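Inositol-1,4,5-trisphosphate 5-phosphatase 1 (Schizosaccharomyces pombe, PDB 1I9Z) removes the 5-phosphate from soluble and lipid inositol phosphates, including phosphatidylinositol 4,5-bisphosphate, through its magnesium-dependent catalytic domain, and so takes part in membrane trafficking and signalling. Local coordinates at residues D154-T158 / N316-R322; E16-S20 / K324-L328. The contacts are given in a common frame with arbitrary orientation. Residues are numbered along the deposited sequence.

Contact 1. Residues D154-T158 / N316-R322; sequences DYEDT and NIVKVDR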
# COMPACT_ATOMS: atom_id res chain seq x y z
N ASP A 154 -2.37 11.02 9.19
CA ASP A 154 -1.08 11.62 9.49
C ASP A 154 -0.59 10.85 10.70
O ASP A 154 -1.40 10.48 11.57
CB ASP A 154 -1.23 13.10 9.83
CG ASP A 154 -1.65 13.88 8.67
OD1 ASP A 154 -0.94 13.79 7.66
OD2 ASP A 154 -2.69 14.56 8.70
N TYR A 155 0.71 10.55 10.71
CA TYR A 155 1.36 9.90 11.85
C TYR A 155 2.32 11.04 12.29
O TYR A 155 3.34 11.36 11.64
CB TYR A 155 2.07 8.62 11.47
CG TYR A 155 2.55 7.86 12.69
CD1 TYR A 155 2.01 6.60 13.00
CD2 TYR A 155 3.54 8.38 13.53
CE1 TYR A 155 2.43 5.89 14.08
CE2 TYR A 155 3.98 7.66 14.66
CZ TYR A 155 3.42 6.42 14.92
OH TYR A 155 3.79 5.70 16.01
N GLU A 156 1.95 11.66 13.41
CA GLU A 156 2.62 12.88 13.85
C GLU A 156 2.50 13.84 12.65
O GLU A 156 1.39 14.02 12.15
CB GLU A 156 4.07 12.62 14.26
CG GLU A 156 4.22 11.77 15.52
CD GLU A 156 3.59 12.33 16.82
OE1 GLU A 156 3.17 13.50 16.91
OE2 GLU A 156 3.50 11.56 17.78
N ASP A 157 3.59 14.43 12.15
CA ASP A 157 3.44 15.34 11.04
C ASP A 157 3.80 14.74 9.67
O ASP A 157 4.14 15.46 8.73
CB ASP A 157 4.27 16.60 11.26
CG ASP A 157 3.82 17.39 12.49
OD1 ASP A 157 4.29 17.14 13.60
OD2 ASP A 157 2.95 18.26 12.34
N THR A 158 3.72 13.42 9.56
CA THR A 158 4.05 12.77 8.30
C THR A 158 2.74 12.20 7.73
O THR A 158 2.04 11.52 8.47
CB THR A 158 5.05 11.63 8.57
OG1 THR A 158 6.30 12.20 9.04
CG2 THR A 158 5.30 10.83 7.27
N ASN A 316 10.04 6.68 8.08
CA ASN A 316 10.56 7.71 8.94
C ASN A 316 9.48 8.74 9.13
O ASN A 316 8.95 9.29 8.16
CB ASN A 316 11.80 8.36 8.33
CG ASN A 316 12.44 9.36 9.31
OD1 ASN A 316 12.26 10.57 9.20
ND2 ASN A 316 13.13 8.83 10.32
N ILE A 317 9.18 9.00 10.39
CA ILE A 317 8.14 9.92 10.86
C ILE A 317 8.77 11.14 11.52
O ILE A 317 9.81 11.02 12.15
CB ILE A 317 7.22 9.14 11.92
CG1 ILE A 317 5.96 8.68 11.21
CG2 ILE A 317 6.86 9.99 13.21
CD1 ILE A 317 6.21 8.14 9.90
N VAL A 318 8.15 12.29 11.36
CA VAL A 318 8.67 13.50 12.00
C VAL A 318 7.61 14.16 12.86
O VAL A 318 6.47 14.30 12.44
CB VAL A 318 9.13 14.55 10.97
CG1 VAL A 318 9.81 15.75 11.68
CG2 VAL A 318 10.09 13.88 9.98
N LYS A 319 7.99 14.56 14.07
CA LYS A 319 7.07 15.26 14.93
C LYS A 319 7.70 16.65 15.13
O LYS A 319 8.80 16.78 15.69
CB LYS A 319 6.93 14.53 16.26
CG LYS A 319 6.04 15.29 17.23
CD LYS A 319 6.00 14.55 18.57
CE LYS A 319 5.16 15.27 19.64
NZ LYS A 319 5.04 14.37 20.84
N VAL A 320 7.00 17.67 14.66
CA VAL A 320 7.46 19.05 14.71
C VAL A 320 6.80 19.84 15.84
O VAL A 320 5.59 19.84 15.95
CB VAL A 320 7.12 19.78 13.39
CG1 VAL A 320 7.67 21.22 13.43
CG2 VAL A 320 7.71 19.02 12.19
N ASP A 321 7.60 20.51 16.67
CA ASP A 321 7.07 21.38 17.74
C ASP A 321 6.78 22.68 16.97
O ASP A 321 7.70 23.47 16.72
CB ASP A 321 8.16 21.61 18.79
CG ASP A 321 7.68 22.44 19.98
OD1 ASP A 321 6.86 23.36 19.78
OD2 ASP A 321 8.14 22.15 21.10
N ARG A 322 5.54 22.90 16.55
CA ARG A 322 5.19 24.07 15.74
C ARG A 322 5.40 25.40 16.44
O ARG A 322 5.79 26.40 15.83
CB ARG A 322 3.73 23.99 15.27
CG ARG A 322 3.40 22.79 14.43
CD ARG A 322 4.04 22.88 13.05
NE ARG A 322 3.80 21.66 12.27
CZ ARG A 322 4.29 21.43 11.05
NH1 ARG A 322 5.06 22.33 10.44
NH2 ARG A 322 4.00 20.28 10.42
O HOH W 1 3.26 12.22 20.30
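A type II' turn from Y155 to T158, closed by Y155 N to T158 O (2.8 Å) and T158 N to Y155 O (3.0 Å), rests its tip on the extended backbone of 316-320. CA atoms approach to 5.2 Å at E156 and K319, and D157 N donates to V318 O at 2.9 Å. Side chains of the turn take up two further backbone amides of the strand: V318 N gives to T158 OG1 and V320 N to D157 OD1, both at 3.0 Å. The second carboxylate oxygen, D157 OD2, forms a salt bridge with R322 NH2 (3.0 Å). E156 OE2, hydrogen-bonded to S126, reaches K319 NZ through a water, while Y155 CD2 packs on I317 CG1 at 3.4 Å. The hairpin between strands 147-155 and 158-166 of one sheet thus docks on strand 309-320 of the other, joining the two sheets of the DNase I-like sandwich, just before D321 N-caps helix 322-343.

Contact 2. Residues E16-S20 / K324-L328; sequences ENEFS and KKKIL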
# COMPACT_ATOMS: atom_id res chain seq x y z
N GLU A 16 16.88 22.05 12.15
CA GLU A 16 15.67 21.26 12.38
C GLU A 16 15.66 20.42 13.63
O GLU A 16 14.62 20.27 14.29
CB GLU A 16 15.40 20.36 11.17
CG GLU A 16 14.56 21.06 10.14
CD GLU A 16 14.59 20.39 8.76
OE1 GLU A 16 14.94 19.18 8.68
OE2 GLU A 16 14.26 21.07 7.77
N ASN A 17 16.81 19.86 13.97
CA ASN A 17 16.90 19.01 15.14
C ASN A 17 16.47 19.77 16.39
O ASN A 17 16.24 19.17 17.43
CB ASN A 17 18.34 18.51 15.30
CG ASN A 17 19.28 19.58 15.84
OD1 ASN A 17 19.43 20.67 15.25
ND2 ASN A 17 19.92 19.30 16.98
N GLU A 18 16.33 21.09 16.28
CA GLU A 18 15.92 21.89 17.43
C GLU A 18 14.42 21.93 17.64
O GLU A 18 13.98 22.24 18.75
CB GLU A 18 16.45 23.33 17.32
CG GLU A 18 17.91 23.49 17.75
CD GLU A 18 18.61 24.68 17.12
OE1 GLU A 18 18.16 25.84 17.30
OE2 GLU A 18 19.63 24.45 16.43
N PHE A 19 13.64 21.65 16.60
CA PHE A 19 12.19 21.67 16.75
C PHE A 19 11.51 20.44 16.10
O PHE A 19 10.32 20.46 15.85
CB PHE A 19 11.61 22.97 16.17
CG PHE A 19 12.04 23.25 14.75
CD1 PHE A 19 11.37 22.68 13.67
CD2 PHE A 19 13.13 24.08 14.49
CE1 PHE A 19 11.78 22.93 12.35
CE2 PHE A 19 13.55 24.34 13.18
CZ PHE A 19 12.87 23.76 12.11
N SER A 20 12.30 19.39 15.87
CA SER A 20 11.84 18.15 15.25
C SER A 20 12.44 16.92 15.90
O SER A 20 13.60 16.92 16.32
CB SER A 20 12.27 18.08 13.78
OG SER A 20 12.00 19.27 13.11
N LYS A 324 7.59 26.04 18.95
CA LYS A 324 9.03 26.27 19.03
C LYS A 324 9.64 26.71 17.70
O LYS A 324 10.59 27.50 17.67
CB LYS A 324 9.75 25.02 19.54
CG LYS A 324 11.21 25.29 19.84
CD LYS A 324 11.98 24.06 20.29
CE LYS A 324 11.45 23.45 21.57
NZ LYS A 324 12.32 22.28 21.99
N LYS A 325 9.10 26.19 16.60
CA LYS A 325 9.58 26.52 15.27
C LYS A 325 9.13 27.91 14.83
O LYS A 325 9.87 28.60 14.14
CB LYS A 325 9.08 25.50 14.24
CG LYS A 325 9.53 25.79 12.81
CD LYS A 325 8.80 24.92 11.79
CE LYS A 325 9.19 25.30 10.38
NZ LYS A 325 8.35 24.67 9.32
N LYS A 326 7.92 28.30 15.21
CA LYS A 326 7.43 29.61 14.80
C LYS A 326 8.25 30.70 15.49
O LYS A 326 8.52 31.76 14.92
CB LYS A 326 5.95 29.75 15.15
CG LYS A 326 5.17 30.58 14.12
CD LYS A 326 4.69 31.91 14.67
CE LYS A 326 4.15 32.81 13.55
NZ LYS A 326 3.17 32.12 12.63
N ILE A 327 8.67 30.41 16.72
CA ILE A 327 9.48 31.34 17.48
C ILE A 327 10.86 31.51 16.83
O ILE A 327 11.29 32.64 16.57
CB ILE A 327 9.60 30.84 18.93
CG1 ILE A 327 8.23 31.00 19.62
CG2 ILE A 327 10.70 31.57 19.66
CD1 ILE A 327 8.06 30.21 20.92
N LEU A 328 11.54 30.40 16.55
CA LEU A 328 12.84 30.51 15.89
C LEU A 328 12.66 31.27 14.60
O LEU A 328 13.43 32.17 14.31
CB LEU A 328 13.43 29.15 15.57
CG LEU A 328 14.11 28.41 16.72
CD1 LEU A 328 14.78 27.15 16.18
CD2 LEU A 328 15.17 29.31 17.35
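F19 lays the face of its ring against the aliphatic part of K325, whose CG stands 3.8 Å from the ring centroid and only 16° off the ring normal, a CH-pi contact. K325 CD lies 3.6 Å from F19 CE1, so two successive methylenes of the lysine run along the ring before the extended side chain carries its ammonium away from the 16-20 segment. One helical turn further on, L328 meets the same ring at its edge, with CD1 3.9 Å from F19 CD2. The i and i+4 spacing sets K324 and L328 on the helix face directed at the loop, with K325 beside them, and the phenyl ring fits against this surface.

E18 contributes with backbone and side chain: E18 O lies 3.1 Å from K324 CD, and E18 OE1 3.8 Å from L328 CD1, while its carboxylate is held by a salt bridge to R15. The loop itself is compact. E16 O accepts two bonds, from F19 N at 2.9 Å and from S20 OG at 3.0 Å, at the end of the 3-10 segment 16-18; the CA-to-CB bond of F19 points toward the helix.

Around this contact, L12 of helix 3-14 touches both F19 and L328, and V320 at the end of strand 309-320 also packs on F19. The phenylalanine therefore sits where helix 3-14, the beginning of strand 20-33 and the first turns of helix 322-343 converge, joining the two terminal helices of the catalytic domain at its periphery.

In the fold
From the N terminus, helix 3-14 leads into 16-20, the first half of contact 2, and then strand 20-33. The hairpin at 154-158 follows in the second sheet; strand 292-298 brings the chain back to the first, and its antiparallel neighbour 309-320 closes contact 1 at 316-322. Helix 322-343 then completes contact 2 at 324-328. Contact 1 is thus nested within the nearly chain-long loop closed by contact 2, their centres about 13 Å apart. They touch directly: D321 N lies 2.8 Å from F19 O, a probable hydrogen bond. Contact 1 ties sheet to sheet, whereas contact 2 ties the chain's two ends together beside the same strand.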